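Cupin type-2 domain-containing protein (Streptococcus pyogenes, PDB 1YHF) is of unknown function but belongs to the cupins, small beta-barrel proteins whose relatives have varied enzymatic and binding roles. Local coordinates at residues E25-L30 / K49-G54; R32-V35 / G41-V44. One frame throughout, in Å; residues are numbered along the deposited sequence.

Contact 1: E25-L30 / K49-G54; sequences EQDQML and KGQEIG
The side chain of Gln51 reaches across to the backbone of Asp27 and Gln28, at the end of a type II beta turn (Glu25 to Gln28) from which the chain enters strand 29-37 of the cupin domain. From CB, which leads toward the turn, chi1 of -59° sets CG beside the backbone N, 3.8 Å from Gln28 O; the bend at chi2 (-46°) then turns the amide over the Asp27-Gln28 peptide, the two planes nearly parallel. CD lies 3.9 Å from Asp27 O, NE2 is 4.0 Å from Asp27 O without hydrogen bonding to it, and OE1 rests 3.8 Å from Asp27 CA. No direct hydrogen bond joins the segments; Gln51 meets the turn by laying its amide flat over the peptide. The turn carries its own ties, Gln28 N to Glu25 O and the nearly straight Gln28 NE2 to Gln26 O bond, while Asp48 OD2 accepts from Asp27 N. Further along, the selenium of Met29, a selenomethionine, makes an apolar contact with Ile53 CG1 at 3.9 Å, the two side chains crossing at about a right angle. At the other end a water bridges the segments, 2.6 Å from both Asp27 OD1 and Lys49 O.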
loop_
_atom_site.group_PDB
_atom_site.type_symbol
_atom_site.label_atom_id
_atom_site.label_comp_id
_atom_site.label_asym_id
_atom_site.label_seq_id
_atom_site.Cartn_x
_atom_site.Cartn_y
_atom_site.Cartn_z
ATOM N N GLU A 25 2.544 -14.240 2.303
ATOM C CA GLU A 25 2.281 -15.438 3.116
ATOM C C GLU A 25 0.936 -16.054 2.774
ATOM O O GLU A 25 -0.053 -15.332 2.593
ATOM C CB GLU A 25 2.347 -15.149 4.628
ATOM C CG GLU A 25 3.624 -14.439 5.137
ATOM C CD GLU A 25 4.872 -15.319 5.100
ATOM O OE1 GLU A 25 4.738 -16.560 5.020
ATOM O OE2 GLU A 25 5.990 -14.756 5.127
ATOM N N GLN A 26 0.904 -17.389 2.724
ATOM C CA GLN A 26 -0.278 -18.152 2.321
ATOM C C GLN A 26 -1.517 -17.671 3.062
ATOM O O GLN A 26 -1.526 -17.625 4.300
ATOM C CB GLN A 26 -0.085 -19.672 2.544
ATOM C CG GLN A 26 1.004 -20.332 1.668
ATOM C CD GLN A 26 0.945 -21.874 1.681
ATOM O OE1 GLN A 26 -0.150 -22.481 1.662
ATOM N NE2 GLN A 26 2.129 -22.513 1.690
ATOM N N ASP A 27 -2.531 -17.291 2.284
ATOM C CA ASP A 27 -3.857 -16.864 2.777
ATOM C C ASP A 27 -3.877 -15.690 3.778
ATOM O O ASP A 27 -4.805 -15.568 4.594
ATOM C CB ASP A 27 -4.615 -18.067 3.348
ATOM C CG ASP A 27 -4.830 -19.145 2.318
ATOM O OD1 ASP A 27 -4.994 -18.795 1.130
ATOM O OD2 ASP A 27 -4.807 -20.333 2.697
ATOM N N GLN A 28 -2.863 -14.829 3.688
ATOM C CA GLN A 28 -2.656 -13.765 4.659
ATOM C C GLN A 28 -2.282 -12.459 4.001
ATOM O O GLN A 28 -1.962 -12.414 2.806
ATOM C CB GLN A 28 -1.550 -14.149 5.655
ATOM C CG GLN A 28 -2.002 -15.185 6.669
ATOM C CD GLN A 28 -0.838 -15.827 7.382
ATOM O OE1 GLN A 28 -0.490 -15.434 8.499
ATOM N NE2 GLN A 28 -0.222 -16.810 6.741
HETATM N N MSE A 29 -2.345 -11.409 4.812
HETATM C CA MSE A 29 -1.964 -10.059 4.447
HETATM C C MSE A 29 -0.992 -9.601 5.511
HETATM O O MSE A 29 -1.213 -9.819 6.707
HETATM C CB MSE A 29 -3.180 -9.140 4.418
HETATM C CG MSE A 29 -2.816 -7.707 4.050
HETATM SE SE MSE A 29 -4.349 -6.535 3.765
HETATM C CE MSE A 29 -4.874 -6.301 5.655
ATOM N N LEU A 30 0.095 -8.977 5.059
ATOM C CA LEU A 30 1.162 -8.510 5.932
ATOM C C LEU A 30 1.434 -7.061 5.651
ATOM O O LEU A 30 1.317 -6.594 4.514
ATOM C CB LEU A 30 2.471 -9.271 5.684
ATOM C CG LEU A 30 2.794 -10.591 6.343
ATOM C CD1 LEU A 30 2.047 -11.742 5.676
ATOM C CD2 LEU A 30 4.316 -10.852 6.310
ATOM N N LYS A 49 -2.817 -14.148 -3.085
ATOM C CA LYS A 49 -3.861 -14.268 -4.089
ATOM C C LYS A 49 -5.228 -14.472 -3.436
ATOM O O LYS A 49 -5.369 -15.302 -2.529
ATOM C CB LYS A 49 -3.526 -15.424 -5.044
ATOM C CG LYS A 49 -4.619 -15.758 -6.048
ATOM C CD LYS A 49 -4.085 -16.541 -7.249
ATOM C CE LYS A 49 -3.757 -17.974 -6.863
ATOM N NZ LYS A 49 -2.983 -18.665 -7.944
ATOM N N GLY A 50 -6.221 -13.697 -3.878
ATOM C CA GLY A 50 -7.572 -13.805 -3.334
ATOM C C GLY A 50 -7.884 -12.968 -2.104
ATOM O O GLY A 50 -9.041 -12.885 -1.682
ATOM N N GLN A 51 -6.876 -12.323 -1.529
ATOM C CA GLN A 51 -7.113 -11.472 -0.377
ATOM C C GLN A 51 -7.682 -10.127 -0.843
ATOM O O GLN A 51 -7.558 -9.773 -2.014
ATOM C CB GLN A 51 -5.835 -11.310 0.470
ATOM C CG GLN A 51 -5.275 -12.641 1.007
ATOM C CD GLN A 51 -6.350 -13.534 1.604
ATOM O OE1 GLN A 51 -6.524 -14.695 1.193
ATOM N NE2 GLN A 51 -7.094 -12.998 2.556
ATOM N N GLU A 52 -8.339 -9.404 0.053
ATOM C CA GLU A 52 -8.878 -8.104 -0.318
ATOM C C GLU A 52 -8.894 -7.081 0.807
ATOM O O GLU A 52 -9.003 -7.414 2.012
ATOM C CB GLU A 52 -10.275 -8.231 -0.959
ATOM C CG GLU A 52 -11.410 -8.465 -0.000
ATOM C CD GLU A 52 -12.777 -8.211 -0.636
ATOM O OE1 GLU A 52 -13.671 -7.692 0.072
ATOM O OE2 GLU A 52 -12.964 -8.526 -1.840
ATOM N N ILE A 53 -8.770 -5.825 0.388
ATOM C CA ILE A 53 -8.991 -4.693 1.259
ATOM C C ILE A 53 -10.361 -4.158 0.871
ATOM O O ILE A 53 -10.578 -3.757 -0.278
ATOM C CB ILE A 53 -7.884 -3.639 1.087
ATOM C CG1 ILE A 53 -6.534 -4.253 1.481
ATOM C CG2 ILE A 53 -8.206 -2.386 1.904
ATOM C CD1 ILE A 53 -5.339 -3.422 1.125
ATOM N N GLY A 54 -11.292 -4.216 1.821
ATOM C CA GLY A 54 -12.666 -3.824 1.579
ATOM C C GLY A 54 -12.802 -2.373 1.177
ATOM O O GLY A 54 -11.942 -1.535 1.495
HETATM O O HOH W 1 -4.909 -16.655 -0.370
#

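Contact 2: R32-V35 / G41-V44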
loop_
_atom_site.group_PDB
_atom_site.type_symbol
_atom_site.label_atom_id
_atom_site.label_comp_id
_atom_site.label_asym_id
_atom_site.label_seq_id
_atom_site.Cartn_x
_atom_site.Cartn_y
_atom_site.Cartn_z
ATOM N N ARG A 32 4.091 -3.647 6.857
ATOM C CA ARG A 32 5.146 -3.001 7.558
ATOM C C ARG A 32 4.828 -1.529 7.478
ATOM O O ARG A 32 4.878 -0.930 6.391
ATOM C CB ARG A 32 6.476 -3.312 6.880
ATOM C CG ARG A 32 7.667 -2.914 7.699
ATOM C CD ARG A 32 8.938 -3.295 6.962
ATOM N NE ARG A 32 9.208 -4.742 6.965
ATOM C CZ ARG A 32 10.048 -5.362 7.790
ATOM N NH1 ARG A 32 10.696 -4.694 8.764
ATOM N NH2 ARG A 32 10.235 -6.669 7.645
ATOM N N THR A 33 4.455 -0.962 8.626
ATOM C CA THR A 33 4.009 0.427 8.682
ATOM C C THR A 33 5.159 1.389 8.987
ATOM O O THR A 33 5.635 1.475 10.126
ATOM C CB THR A 33 2.847 0.624 9.674
ATOM O OG1 THR A 33 1.795 -0.289 9.365
ATOM C CG2 THR A 33 2.306 2.052 9.617
ATOM N N LEU A 34 5.584 2.100 7.947
ATOM C CA LEU A 34 6.688 3.076 7.994
ATOM C C LEU A 34 6.372 4.376 8.713
ATOM O O LEU A 34 7.203 4.902 9.460
ATOM C CB LEU A 34 7.138 3.377 6.559
ATOM C CG LEU A 34 8.160 2.378 5.983
ATOM C CD1 LEU A 34 8.015 0.930 6.483
ATOM C CD2 LEU A 34 8.181 2.436 4.511
ATOM N N VAL A 35 5.160 4.881 8.497
ATOM C CA VAL A 35 4.709 6.142 9.089
ATOM C C VAL A 35 3.239 6.001 9.396
ATOM O O VAL A 35 2.464 5.505 8.572
ATOM C CB VAL A 35 4.875 7.362 8.143
ATOM C CG1 VAL A 35 4.436 8.642 8.853
ATOM C CG2 VAL A 35 6.302 7.514 7.679
ATOM N N GLY A 41 0.170 8.422 6.089
ATOM C CA GLY A 41 0.422 6.978 6.266
ATOM C C GLY A 41 1.384 6.468 5.200
ATOM O O GLY A 41 1.210 6.751 4.011
ATOM N N ILE A 42 2.405 5.714 5.607
ATOM C CA ILE A 42 3.212 4.984 4.629
ATOM C C ILE A 42 3.336 3.535 5.082
ATOM O O ILE A 42 3.786 3.262 6.198
ATOM C CB ILE A 42 4.636 5.594 4.414
ATOM C CG1 ILE A 42 4.543 7.049 3.917
ATOM C CG2 ILE A 42 5.420 4.736 3.428
ATOM C CD1 ILE A 42 5.901 7.759 3.741
ATOM N N THR A 43 2.952 2.616 4.207
ATOM C CA THR A 43 2.875 1.212 4.564
ATOM C C THR A 43 3.330 0.350 3.388
ATOM O O THR A 43 2.962 0.617 2.250
ATOM C CB THR A 43 1.436 0.790 4.973
ATOM O OG1 THR A 43 0.868 1.737 5.884
ATOM C CG2 THR A 43 1.477 -0.577 5.651
ATOM N N VAL A 44 4.134 -0.676 3.669
ATOM C CA VAL A 44 4.400 -1.721 2.674
ATOM C C VAL A 44 3.478 -2.909 2.992
ATOM O O VAL A 44 3.375 -3.317 4.130
ATOM C CB VAL A 44 5.867 -2.170 2.706
ATOM C CG1 VAL A 44 6.153 -3.110 1.485
ATOM C CG2 VAL A 44 6.772 -0.952 2.636
HETATM O O HOH W 2 -0.699 0.349 8.202
#
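The peptide groups of Arg32 and Val44 form a hydrogen-bonded antiparallel pair, Arg32 N to Val44 O and Val44 N to Arg32 O both at 2.8 Å. One face of this ribbon carries Thr33 and Thr43, a non-hydrogen-bonded pair; the other carries Arg32, Val44, Val35 and Ile42. Each threonine has OG1 anti to its carbonyl carbon (chi1 -54° and -47°), which brings both hydroxyls to the same water, 2.8 Å from Thr33 OG1 and 3.1 Å from Thr43 OG1. The methyl Thr43 CG2 tucks in beside Thr33 OG1 at 3.7 Å.

On the opposite face the packing is apolar. Leu34 CD2 touches Ile42 CG2 at 3.8 Å and also reaches Val44 CG2, while Val35 CG2 lies against Ile42 CD1 on another branch of the same isoleucine. Ile42 is thus flanked by two successive residues, and Leu107 of strand 104-111 adds to the apolar surroundings of Ile42 and Val44. The Arg32 guanidinium turns away from the strand pair to bond Glu21 O and Asn9 O, fastening the preceding chain to this edge strand.

The doubling at Ile42 is repeated in the backbone. Its carbonyl takes Val35 N on a lone pair, in plane and at 3.1 Å, and is approached by Leu34 N in a weak, strongly bent bond (126°). Val35 O then accepts Ile42 N, and the regular antiparallel pairing resumes one residue out of step. With Leu34 and Val35 both facing Ile42, and the chain turning a corner at Leu34, the arrangement is a classic beta bulge within the hairpin formed by strands 29-37 and 40-47.

How the contacts relate
Strand 29-37 serves both contacts, yet it meets very different partners along its length. Contact 2 is partly buried and joins it to its hairpin neighbour 40-47 within one sheet, so main-chain hydrogen bonds set the register and aliphatic side chains fill one face. Contact 1, about 17 Å away between centres, is a surface contact: the turn leading into the same strand, with the strand's first residue, meets the start of strand 52-56, an edge strand of the other sheet, and the residues just before it, through an amide, a selenium atom and a water instead of a backbone ladder. In sequence, contact 2 is nested inside the loop that contact 1 closes, and the hairpin's second strand leads on into 49-54.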